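Local atomic coordinates of putative NAD-dependent epimerase/dehydratase (Bacillus halodurans, PDB entry 3E8X), a protein that is of unknown function but binds NADP and, as an atypical member of the short-chain dehydrogenase/reductase family, is probably an epimerase or dehydratase. Residues A[115-119]-A[157-163]; A[124-128]-A[207-213]; A[172-178]-A[194-200]. One frame throughout, in Å; residues are numbered along the deposited sequence. Where two conformers were deposited one is given.

Contact 1. Residues A[115-119]-A[157-163]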
loop_
_atom_site.group_PDB
_atom_site.type_symbol
_atom_site.label_atom_id
_atom_site.label_comp_id
_atom_site.label_asym_id
_atom_site.label_seq_id
_atom_site.Cartn_x
_atom_site.Cartn_y
_atom_site.Cartn_z
ATOM N N ILE A 115 5.698 7.905 -9.301
ATOM C CA ILE A 115 6.716 6.988 -9.748
ATOM C C ILE A 115 6.415 6.446 -11.148
ATOM O O ILE A 115 7.311 6.409 -12.002
ATOM C CB ILE A 115 6.855 5.785 -8.761
ATOM C CG1 ILE A 115 7.387 6.272 -7.402
ATOM C CG2 ILE A 115 7.697 4.710 -9.381
ATOM C CD1 ILE A 115 7.414 5.210 -6.279
ATOM N N GLN A 116 5.170 6.024 -11.349
ATOM C CA GLN A 116 4.727 5.508 -12.632
ATOM C C GLN A 116 4.801 6.588 -13.703
ATOM O O GLN A 116 5.197 6.335 -14.847
ATOM C CB GLN A 116 3.305 4.966 -12.518
ATOM C CG GLN A 116 3.225 3.575 -11.890
ATOM C CD GLN A 116 1.783 3.137 -11.583
ATOM O OE1 GLN A 116 0.801 3.833 -11.910
ATOM N NE2 GLN A 116 1.653 1.977 -10.940
ATOM N N GLU A 117 4.427 7.800 -13.339
ATOM C CA GLU A 117 4.505 8.907 -14.295
ATOM C C GLU A 117 5.964 9.234 -14.673
ATOM O O GLU A 117 6.219 9.504 -15.815
ATOM C CB GLU A 117 3.810 10.142 -13.745
ATOM C CG GLU A 117 3.725 11.269 -14.761
ATOM C CD GLU A 117 2.828 10.928 -15.941
ATOM O OE1 GLU A 117 3.119 11.458 -17.057
ATOM O OE2 GLU A 117 1.857 10.137 -15.740
ATOM N N ALA A 118 6.896 9.202 -13.708
ATOM C CA ALA A 118 8.318 9.379 -13.977
ATOM C C ALA A 118 8.865 8.277 -14.895
ATOM O O ALA A 118 9.549 8.602 -15.866
ATOM C CB ALA A 118 9.144 9.494 -12.675
ATOM N N GLU A 119 8.546 7.001 -14.634
ATOM C CA GLU A 119 8.931 5.914 -15.552
ATOM C C GLU A 119 8.404 6.086 -16.978
ATOM O O GLU A 119 9.164 5.955 -17.955
ATOM C CB GLU A 119 8.483 4.560 -15.009
ATOM C CG GLU A 119 9.056 4.331 -13.634
ATOM C CD GLU A 119 9.224 2.922 -13.261
ATOM O OE1 GLU A 119 8.244 2.365 -12.726
ATOM O OE2 GLU A 119 10.338 2.399 -13.457
ATOM N N GLU A 157 7.803 0.414 -3.549
ATOM C CA GLU A 157 7.453 0.654 -4.938
ATOM C C GLU A 157 8.610 1.346 -5.712
ATOM O O GLU A 157 8.961 0.967 -6.822
ATOM C CB GLU A 157 6.164 1.488 -5.007
ATOM C CG GLU A 157 5.644 1.687 -6.421
ATOM C CD GLU A 157 4.783 0.526 -6.942
ATOM O OE1 GLU A 157 4.457 -0.462 -6.212
ATOM O OE2 GLU A 157 4.356 0.669 -8.103
ATOM N N LEU A 158 9.203 2.365 -5.106
ATOM C CA LEU A 158 10.373 3.054 -5.667
ATOM C C LEU A 158 11.568 2.130 -5.824
ATOM O O LEU A 158 12.227 2.134 -6.871
ATOM C CB LEU A 158 10.756 4.268 -4.801
ATOM C CG LEU A 158 11.798 5.257 -5.361
ATOM C CD1 LEU A 158 11.465 5.665 -6.794
ATOM C CD2 LEU A 158 11.967 6.508 -4.385
ATOM N N LYS A 159 11.820 1.327 -4.800
ATOM C CA LYS A 159 12.914 0.373 -4.835
ATOM C C LYS A 159 12.747 -0.697 -5.920
ATOM O O LYS A 159 13.743 -1.199 -6.397
ATOM C CB LYS A 159 13.134 -0.321 -3.468
ATOM C CG LYS A 159 13.648 0.538 -2.357
ATOM C CD LYS A 159 13.699 -0.266 -1.020
ATOM C CE LYS A 159 14.317 0.516 0.122
ATOM N NZ LYS A 159 14.725 -0.357 1.303
ATOM N N ARG A 160 11.510 -1.079 -6.260
ATOM C CA ARG A 160 11.218 -1.995 -7.353
ATOM C C ARG A 160 11.223 -1.321 -8.723
ATOM O O ARG A 160 11.200 -1.982 -9.732
ATOM C CB ARG A 160 9.844 -2.656 -7.156
ATOM C CG ARG A 160 9.739 -3.669 -6.024
ATOM C CD ARG A 160 8.411 -4.427 -6.057
ATOM N NE ARG A 160 7.281 -3.506 -5.839
ATOM C CZ ARG A 160 6.724 -3.263 -4.660
ATOM N NH1 ARG A 160 7.129 -3.882 -3.551
ATOM N NH2 ARG A 160 5.741 -2.383 -4.593
ATOM N N SER A 161 11.230 0.001 -8.769
ATOM C CA SER A 161 11.174 0.737 -10.035
ATOM C C SER A 161 12.510 0.705 -10.776
ATOM O O SER A 161 13.523 0.247 -10.265
ATOM C CB SER A 161 10.791 2.207 -9.767
ATOM O OG SER A 161 11.890 2.957 -9.278
ATOM N N SER A 162 12.510 1.242 -11.987
ATOM C CA SER A 162 13.738 1.400 -12.754
ATOM C C SER A 162 14.427 2.754 -12.541
ATOM O O SER A 162 15.357 3.085 -13.269
ATOM C CB SER A 162 13.407 1.284 -14.234
ATOM O OG SER A 162 12.764 2.487 -14.635
ATOM N N LEU A 163 13.978 3.540 -11.563
ATOM C CA LEU A 163 14.434 4.914 -11.406
ATOM C C LEU A 163 15.781 5.037 -10.675
ATOM O O LEU A 163 16.177 4.174 -9.907
ATOM C CB LEU A 163 13.358 5.739 -10.694
ATOM C CG LEU A 163 11.987 5.857 -11.360
ATOM C CD1 LEU A 163 11.027 6.651 -10.412
ATOM C CD2 LEU A 163 12.049 6.496 -12.754
#

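Contact 2. Residues A[124-128]-A[207-213]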
loop_
_atom_site.group_PDB
_atom_site.type_symbol
_atom_site.label_atom_id
_atom_site.label_comp_id
_atom_site.label_asym_id
_atom_site.label_seq_id
_atom_site.Cartn_x
_atom_site.Cartn_y
_atom_site.Cartn_z
ATOM N N LYS A 124 14.627 10.085 -14.980
ATOM C CA LYS A 124 15.407 9.058 -14.272
ATOM C C LYS A 124 15.558 9.337 -12.764
ATOM O O LYS A 124 15.532 8.431 -11.957
ATOM C CB LYS A 124 16.806 8.878 -14.928
ATOM C CG LYS A 124 16.744 8.339 -16.364
ATOM C CD LYS A 124 16.861 6.775 -16.476
ATOM C CE LYS A 124 15.984 5.878 -15.485
ATOM N NZ LYS A 124 16.875 4.802 -14.866
ATOM N N ARG A 125 15.703 10.595 -12.417
ATOM C CA ARG A 125 16.088 10.985 -11.055
ATOM C C ARG A 125 14.883 11.234 -10.158
ATOM O O ARG A 125 14.032 12.059 -10.453
ATOM C CB ARG A 125 17.037 12.186 -11.121
ATOM C CG ARG A 125 17.688 12.548 -9.794
ATOM C CD ARG A 125 18.534 11.416 -9.221
ATOM N NE ARG A 125 19.398 11.810 -8.090
ATOM C CZ ARG A 125 19.581 11.069 -7.006
ATOM N NH1 ARG A 125 18.991 9.908 -6.877
ATOM N NH2 ARG A 125 20.359 11.489 -6.032
ATOM N N PHE A 126 14.821 10.485 -9.056
ATOM C CA PHE A 126 13.705 10.530 -8.144
ATOM C C PHE A 126 14.204 10.529 -6.685
ATOM O O PHE A 126 14.907 9.599 -6.244
ATOM C CB PHE A 126 12.773 9.352 -8.413
ATOM C CG PHE A 126 11.392 9.498 -7.820
ATOM C CD1 PHE A 126 10.291 9.694 -8.648
ATOM C CD2 PHE A 126 11.183 9.390 -6.447
ATOM C CE1 PHE A 126 9.028 9.820 -8.112
ATOM C CE2 PHE A 126 9.906 9.534 -5.900
ATOM C CZ PHE A 126 8.827 9.745 -6.738
ATOM N N ILE A 127 13.836 11.570 -5.942
ATOM C CA ILE A 127 14.124 11.642 -4.503
ATOM C C ILE A 127 12.809 11.522 -3.698
ATOM O O ILE A 127 11.882 12.324 -3.844
ATOM C CB ILE A 127 14.841 12.990 -4.128
ATOM C CG1 ILE A 127 15.855 13.415 -5.243
ATOM C CG2 ILE A 127 15.418 12.941 -2.660
ATOM C CD1 ILE A 127 16.935 12.445 -5.507
HETATM N N MSE A 128 12.739 10.481 -2.873
HETATM C CA MSE A 128 11.659 10.260 -1.966
HETATM C C MSE A 128 11.979 10.836 -0.579
HETATM O O MSE A 128 13.031 10.570 0.005
HETATM C CB MSE A 128 11.415 8.772 -1.843
HETATM C CG MSE A 128 10.493 8.389 -0.726
HETATM SE SE MSE A 128 8.705 8.957 -1.255
HETATM C CE MSE A 128 8.224 7.656 -2.566
ATOM N N LEU A 207 22.010 16.439 -2.595
ATOM C CA LEU A 207 22.209 15.134 -3.254
ATOM C C LEU A 207 21.458 14.938 -4.585
ATOM O O LEU A 207 21.711 13.985 -5.291
ATOM C CB LEU A 207 21.943 13.983 -2.240
ATOM C CG LEU A 207 20.581 13.758 -1.540
ATOM C CD1 LEU A 207 19.527 13.338 -2.534
ATOM C CD2 LEU A 207 20.794 12.660 -0.497
ATOM N N VAL A 208 20.639 15.898 -4.989
ATOM C CA VAL A 208 19.816 15.715 -6.154
ATOM C C VAL A 208 20.631 15.424 -7.439
ATOM O O VAL A 208 20.229 14.595 -8.280
ATOM C CB VAL A 208 18.746 16.849 -6.301
ATOM C CG1 VAL A 208 19.420 18.145 -6.715
ATOM C CG2 VAL A 208 17.649 16.421 -7.298
ATOM N N ASP A 209 21.794 16.037 -7.575
ATOM C CA ASP A 209 22.602 15.833 -8.745
ATOM C C ASP A 209 23.800 14.959 -8.465
ATOM O O ASP A 209 24.691 14.919 -9.285
ATOM C CB ASP A 209 23.086 17.158 -9.346
ATOM C CG ASP A 209 23.856 18.018 -8.355
ATOM O OD1 ASP A 209 24.052 17.633 -7.177
ATOM O OD2 ASP A 209 24.199 19.119 -8.761
ATOM N N GLN A 210 23.812 14.259 -7.335
ATOM C CA GLN A 210 24.928 13.373 -6.995
ATOM C C GLN A 210 24.658 11.921 -7.391
ATOM O O GLN A 210 23.897 11.216 -6.738
ATOM C CB GLN A 210 25.269 13.514 -5.514
ATOM C CG GLN A 210 25.584 14.956 -5.135
ATOM C CD GLN A 210 26.832 15.515 -5.813
ATOM O OE1 GLN A 210 26.793 16.526 -6.543
ATOM N NE2 GLN A 210 27.934 14.861 -5.590
ATOM N N GLN A 211 25.330 11.498 -8.462
ATOM C CA GLN A 211 25.193 10.160 -9.062
ATOM C C GLN A 211 25.540 9.060 -8.036
ATOM O O GLN A 211 24.933 8.012 -8.020
ATOM C CB GLN A 211 26.046 10.082 -10.362
ATOM C CG GLN A 211 26.217 8.696 -11.025
ATOM C CD GLN A 211 26.995 8.721 -12.385
ATOM O OE1 GLN A 211 28.240 8.770 -12.437
ATOM N NE2 GLN A 211 26.238 8.671 -13.485
ATOM N N HIS A 212 26.517 9.314 -7.172
ATOM C CA HIS A 212 26.944 8.327 -6.212
ATOM C C HIS A 212 25.883 8.084 -5.147
ATOM O O HIS A 212 26.029 7.181 -4.335
ATOM C CB HIS A 212 28.301 8.685 -5.589
ATOM C CG HIS A 212 28.244 9.743 -4.506
ATOM N ND1 HIS A 212 28.377 11.089 -4.770
ATOM C CD2 HIS A 212 28.146 9.639 -3.158
ATOM C CE1 HIS A 212 28.267 11.771 -3.645
ATOM N NE2 HIS A 212 28.148 10.913 -2.645
ATOM N N THR A 213 24.810 8.882 -5.136
ATOM C CA THR A 213 23.759 8.685 -4.117
ATOM C C THR A 213 22.614 7.843 -4.675
ATOM O O THR A 213 21.693 7.460 -3.927
ATOM C CB THR A 213 23.241 9.999 -3.496
ATOM O OG1 THR A 213 22.509 10.752 -4.471
ATOM C CG2 THR A 213 24.416 10.847 -2.853
#

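Contact 3. Residues A[172-178]-A[194-200]. With NAP (NADP nicotinamide-adenine-dinucleotide phosphate), chain B.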
loop_
_atom_site.group_PDB
_atom_site.type_symbol
_atom_site.label_atom_id
_atom_site.label_comp_id
_atom_site.label_asym_id
_atom_site.label_seq_id
_atom_site.Cartn_x
_atom_site.Cartn_y
_atom_site.Cartn_z
ATOM N N PRO A 172 12.047 12.492 13.491
ATOM C CA PRO A 172 11.026 13.453 13.917
ATOM C C PRO A 172 11.388 14.871 13.466
ATOM O O PRO A 172 12.513 15.286 13.669
ATOM C CB PRO A 172 11.072 13.339 15.450
ATOM C CG PRO A 172 11.462 11.858 15.683
ATOM C CD PRO A 172 12.476 11.605 14.603
ATOM N N LEU A 173 10.468 15.581 12.827
ATOM C CA LEU A 173 10.781 16.873 12.257
ATOM C C LEU A 173 10.602 17.974 13.291
ATOM O O LEU A 173 9.740 17.886 14.162
ATOM C CB LEU A 173 9.922 17.133 11.006
ATOM C CG LEU A 173 10.069 16.178 9.825
ATOM C CD1 LEU A 173 9.022 16.463 8.771
ATOM C CD2 LEU A 173 11.486 16.274 9.225
ATOM N N SER A 174 11.456 19.000 13.220
ATOM C CA SER A 174 11.331 20.158 14.074
ATOM C C SER A 174 11.337 21.426 13.224
ATOM O O SER A 174 11.720 21.409 12.066
ATOM C CB SER A 174 12.449 20.152 15.151
ATOM O OG SER A 174 13.432 21.132 14.947
ATOM N N ASN A 175 10.898 22.520 13.818
ATOM C CA ASN A 175 10.900 23.829 13.186
ATOM C C ASN A 175 11.964 24.782 13.716
ATOM O O ASN A 175 11.884 25.994 13.455
ATOM C CB ASN A 175 9.508 24.462 13.260
ATOM C CG ASN A 175 8.507 23.692 12.441
ATOM O OD1 ASN A 175 8.724 23.435 11.231
ATOM N ND2 ASN A 175 7.399 23.281 13.088
ATOM N N GLU A 176 12.989 24.261 14.399
ATOM C CA GLU A 176 14.158 25.065 14.743
ATOM C C GLU A 176 14.902 25.518 13.467
ATOM O O GLU A 176 14.708 24.944 12.384
ATOM C CB GLU A 176 15.110 24.264 15.645
ATOM C CG GLU A 176 14.478 23.715 16.954
ATOM C CD GLU A 176 13.964 24.796 17.872
ATOM O OE1 GLU A 176 14.502 25.934 17.821
ATOM O OE2 GLU A 176 13.026 24.500 18.658
ATOM N N GLU A 177 15.752 26.530 13.622
ATOM C CA GLU A 177 16.597 27.036 12.544
ATOM C C GLU A 177 17.651 25.967 12.181
ATOM O O GLU A 177 18.003 25.085 12.988
ATOM C CB GLU A 177 17.277 28.392 12.926
ATOM C CG GLU A 177 16.352 29.623 13.219
ATOM C CD GLU A 177 15.342 29.947 12.081
ATOM O OE1 GLU A 177 15.784 30.216 10.932
ATOM O OE2 GLU A 177 14.108 29.906 12.342
ATOM N N SER A 178 18.098 26.001 10.934
ATOM C CA SER A 178 19.068 25.031 10.457
ATOM C C SER A 178 20.309 25.070 11.320
ATOM O O SER A 178 20.727 26.150 11.726
ATOM C CB SER A 178 19.456 25.349 9.014
ATOM O OG SER A 178 19.861 26.696 8.877
ATOM N N SER A 194 16.002 14.698 16.775
ATOM C CA SER A 194 15.131 15.270 15.753
ATOM C C SER A 194 15.960 15.768 14.581
ATOM O O SER A 194 17.193 15.740 14.627
ATOM C CB SER A 194 14.402 16.479 16.349
ATOM O OG SER A 194 13.086 16.173 16.695
ATOM N N ILE A 195 15.291 16.273 13.538
ATOM C CA ILE A 195 15.995 17.015 12.507
ATOM C C ILE A 195 15.122 18.203 12.098
ATOM O O ILE A 195 13.909 18.063 11.977
ATOM C CB ILE A 195 16.414 16.123 11.243
ATOM C CG1 ILE A 195 17.282 16.951 10.258
ATOM C CG2 ILE A 195 15.173 15.422 10.521
ATOM C CD1 ILE A 195 18.036 16.108 9.238
ATOM N N THR A 196 15.746 19.358 11.881
ATOM C CA THR A 196 14.991 20.514 11.432
ATOM C C THR A 196 14.523 20.306 9.980
ATOM O O THR A 196 15.186 19.661 9.182
ATOM C CB THR A 196 15.735 21.869 11.603
ATOM O OG1 THR A 196 16.781 22.013 10.635
ATOM C CG2 THR A 196 16.280 22.045 13.020
ATOM N N ARG A 197 13.366 20.845 9.657
ATOM C CA ARG A 197 12.893 20.822 8.283
ATOM C C ARG A 197 13.845 21.554 7.297
ATOM O O ARG A 197 13.937 21.174 6.114
ATOM C CB ARG A 197 11.483 21.397 8.227
ATOM C CG ARG A 197 10.432 20.515 8.847
ATOM C CD ARG A 197 9.025 21.113 8.676
ATOM N NE ARG A 197 7.982 20.161 9.041
ATOM C CZ ARG A 197 7.602 19.914 10.282
ATOM N NH1 ARG A 197 8.115 20.581 11.300
ATOM N NH2 ARG A 197 6.670 19.014 10.502
ATOM N N HIS A 198 14.498 22.618 7.771
ATOM C CA HIS A 198 15.496 23.353 6.987
ATOM C C HIS A 198 16.611 22.399 6.536
ATOM O O HIS A 198 17.011 22.401 5.392
ATOM C CB HIS A 198 16.161 24.476 7.782
ATOM C CG HIS A 198 15.398 25.752 7.825
ATOM N ND1 HIS A 198 15.247 26.564 6.720
ATOM C CD2 HIS A 198 14.774 26.387 8.856
ATOM C CE1 HIS A 198 14.532 27.628 7.061
ATOM N NE2 HIS A 198 14.250 27.559 8.355
ATOM N N ASP A 199 17.086 21.590 7.467
ATOM C CA ASP A 199 18.204 20.726 7.244
ATOM C C ASP A 199 17.847 19.556 6.346
ATOM O O ASP A 199 18.670 19.156 5.539
ATOM C CB ASP A 199 18.828 20.277 8.577
ATOM C CG ASP A 199 19.588 21.390 9.297
ATOM O OD1 ASP A 199 20.333 22.147 8.609
ATOM O OD2 ASP A 199 19.463 21.469 10.570
ATOM N N VAL A 200 16.623 19.024 6.444
ATOM C CA VAL A 200 16.121 18.014 5.512
ATOM C C VAL A 200 16.168 18.588 4.107
ATOM O O VAL A 200 16.618 17.917 3.191
ATOM C CB VAL A 200 14.650 17.552 5.842
ATOM C CG1 VAL A 200 14.097 16.554 4.780
ATOM C CG2 VAL A 200 14.591 16.975 7.240
HETATM P PA NAP B . 3.575 19.351 5.102
HETATM O O1A NAP B . 2.268 18.708 5.575
HETATM O O2A NAP B . 3.942 20.741 5.574
HETATM O O5B NAP B . 3.575 19.228 3.487
HETATM C C5B NAP B . 2.635 18.428 2.746
HETATM C C4B NAP B . 2.199 19.076 1.433
HETATM O O4B NAP B . 1.472 18.076 0.696
HETATM C C3B NAP B . 1.256 20.298 1.568
HETATM O O3B NAP B . 1.758 21.499 0.954
HETATM C C2B NAP B . -0.013 19.886 0.840
HETATM O O2B NAP B . -0.691 20.919 0.084
HETATM C C1B NAP B . 0.522 18.786 -0.091
HETATM N N9A NAP B . -0.607 17.968 -0.604
HETATM C C8A NAP B . -1.577 17.394 0.123
HETATM N N7A NAP B . -2.440 16.783 -0.711
HETATM C C5A NAP B . -1.993 16.980 -1.968
HETATM C C6A NAP B . -2.450 16.598 -3.234
HETATM N N6A NAP B . -3.573 15.860 -3.355
HETATM N N1A NAP B . -1.789 16.983 -4.350
HETATM C C2A NAP B . -0.682 17.719 -4.238
HETATM N N3A NAP B . -0.210 18.108 -3.036
HETATM C C4A NAP B . -0.846 17.746 -1.890
HETATM O O3 NAP B . 4.783 18.339 5.544
HETATM P PN NAP B . 6.341 18.704 5.872
HETATM O O1N NAP B . 6.401 19.043 7.336
HETATM O O2N NAP B . 6.822 19.572 4.730
HETATM O O5D NAP B . 7.097 17.288 5.862
HETATM C C5D NAP B . 7.442 16.649 4.639
HETATM C C4D NAP B . 7.187 15.162 4.811
HETATM O O4D NAP B . 8.021 14.601 5.826
HETATM C C3D NAP B . 5.755 14.888 5.247
HETATM O O3D NAP B . 4.916 14.844 4.083
HETATM C C2D NAP B . 5.863 13.610 6.086
HETATM O O2D NAP B . 5.387 12.465 5.412
HETATM C C1D NAP B . 7.374 13.436 6.368
HETATM N N1N NAP B . 7.760 13.236 7.799
HETATM C C2N NAP B . 7.222 13.963 8.808
HETATM C C3N NAP B . 7.635 13.746 10.141
HETATM C C7N NAP B . 7.097 14.555 11.300
HETATM O O7N NAP B . 7.731 14.555 12.372
HETATM N N7N NAP B . 5.988 15.290 11.115
HETATM C C4N NAP B . 8.603 12.775 10.408
HETATM C C5N NAP B . 9.140 12.052 9.357
HETATM C C6N NAP B . 8.700 12.309 8.069
HETATM P P2B NAP B . -1.483 22.198 0.732
HETATM O O1X NAP B . -0.450 23.277 0.917
HETATM O O2X NAP B . -2.511 22.565 -0.335
HETATM O O3X NAP B . -2.011 21.664 2.046
HETATM O O HOH W 1 7.413 20.063 14.166
HETATM O O HOH W 2 13.202 23.839 10.376
#

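Contact 1. Residues A[115-119]-A[157-163]
Ile115 sits at the apolar centre and divides its two branches between Leu158 and Leu163. The contact joins helices 100-121 and 145-160, which flank strand 125-129 along the chain and pack on it in this Rossmann-type fold. With CG1 beside the backbone N (chi1 -66°) and the chain extended beyond it, CD1 of Ile115 reaches the opposite helix, 3.6 Å from the backbone N of Leu158 and 3.8 Å from its CB. The CG2 branch goes the other way, meeting Leu163 CD1 and Ser161 CB, each 4.0 Å from it. A branched side chain suits this spot because it fills two directions at once; Ala118 brings only a methyl toward Leu163. Phe126 of strand 125-129 touches Ile115 and Leu163, extending the apolar layer.

Outward, the chain of Glu119 turns from apolar to polar. Its CG lies against Leu163 CD2 at 3.8 Å, and its extended chain carries the carboxylate across to the turn after helix 145-160. Two donors of one residue grip a single oxygen there, which should fix the rotation of the carboxylate. Ser162 N reaches Glu119 OE2 at 2.9 Å in a fairly straight bond (164°), on the syn side but out of the carboxylate plane. Serine suits the turn because its short hydroxyl can add a second bond. Within the turn, Ser161 OG accepts from Leu163 N, an ST turn, and donates to Leu158 O. At the polar edge Ser162 OG donates to the anti lone pair of Glu119 OE2, 2.7 Å away.

Contact 2. Residues A[124-128]-A[207-213]
The flat guanidinium of Arg125 meets segment 207-213 edge-on, with the carbonyl oxygens of Leu207 and Val208 near its plane, while CD1 of Ile127 lies 3.3 Å above the centre of one face. At that edge, NE donates to Val208 O and NH2 to Leu207 O, each at 2.9 Å, the first bond the straighter (162°). Both donors stand above the planes of the carbonyls they bind. Leu207 O is shared: Gln210 N reaches it from the opposite face, closing a type I beta turn. NH2 also makes a weak bond to Thr213 OG1, whose hydroxyl donates to Gln210 O at 2.7 Å. NH1 faces strand 164-174, bonding Thr166 OG1 and Asp164 O, so the buried cation has polar partners around its rim.

A bend at chi2 (60°) directs the arginine chain into the loop. Arginine suits the place because one planar group can serve several carbonyls at once. Ile127 adds the apolar part: its CD1 touches Leu207 CD1 at 4.0 Å and its CG1 meets Val208 CG2 at 4.1 Å.

In this Rossmann-type fold, the contact fastens the end of helix 197-207 and the loop after it to central parallel strand 125-129.

Contact 3. Residues A[172-178]-A[194-200]
Leu173 and Ser174 pair in parallel with Ile195 and Thr196, through Ile195 N to Pro172 O, Ser174 N to Ile195 O and, where helix 197-207 begins, Arg197 N to Ser174 O (3.0 Å). Leu173 and Ile195 share one face of this short pairing, and Ser174 and Thr196 the other.

On the first face Leu173 CD2 packs against Val200 CG2 at 3.8 Å and also touches Ile195 CG2, while its other methyl, CD1, lies against the nicotinamide ring, 3.3 Å from C3N. Leucine is apt here, since its two methyls can serve the protein core and the cofactor ring separately. Its CB covers the centre of one face of the Arg197 guanidinium. The arginine chain, extended from CG to NE, sends NE to phosphate oxygen O1N of NADP at 2.6 Å (163°). Asn175 OD1 accepts from Arg197 NH1 at 2.9 Å, with the donor well above the amide plane, and a water links NH1 to Leu173 O.

On the second face, Thr196 is the N-cap: its OG1 accepts from Asp199 N and donates to Asp199 OD2, 2.7 Å away. With OG1 between the backbone N and the carbonyl carbon (chi1 74°), CG2 is left to meet Ser174 OG at 3.6 Å. Asp199 also binds Thr179 N and Gly180 N, pinning the outgoing loop.

Leu173 N donates almost straight to the carboxamide oxygen O7N, 3.0 Å away. This contact thus holds the cofactor at two of its points, its carboxamide by a backbone N-H and its negative phosphate by a cation that probably offsets its charge.

Overall arrangement
The three contacts run across one Rossmann-type domain. Contacts 1 and 2, with centres 13 Å apart, meet directly: Leu158 packs on Phe126 and Met128, Leu163 on Phe126, and Lys124 NZ lies 2.8 Å from Ser162 O, a probable hydrogen bond. Contact 3 lies on the opposite side of the chain's centre from contact 1, with centres about 28 Å apart. Contacts 2 and 3 do not touch, their nearest atoms being about 7 Å apart, yet they engage neighbouring strands 125-129 and 164-174 and the two ends of helix 197-207. Only contact 3 holds NADP. The side chain of Ile127 is about 11 Å from the bound NADP, and that of Leu158 about 13 Å.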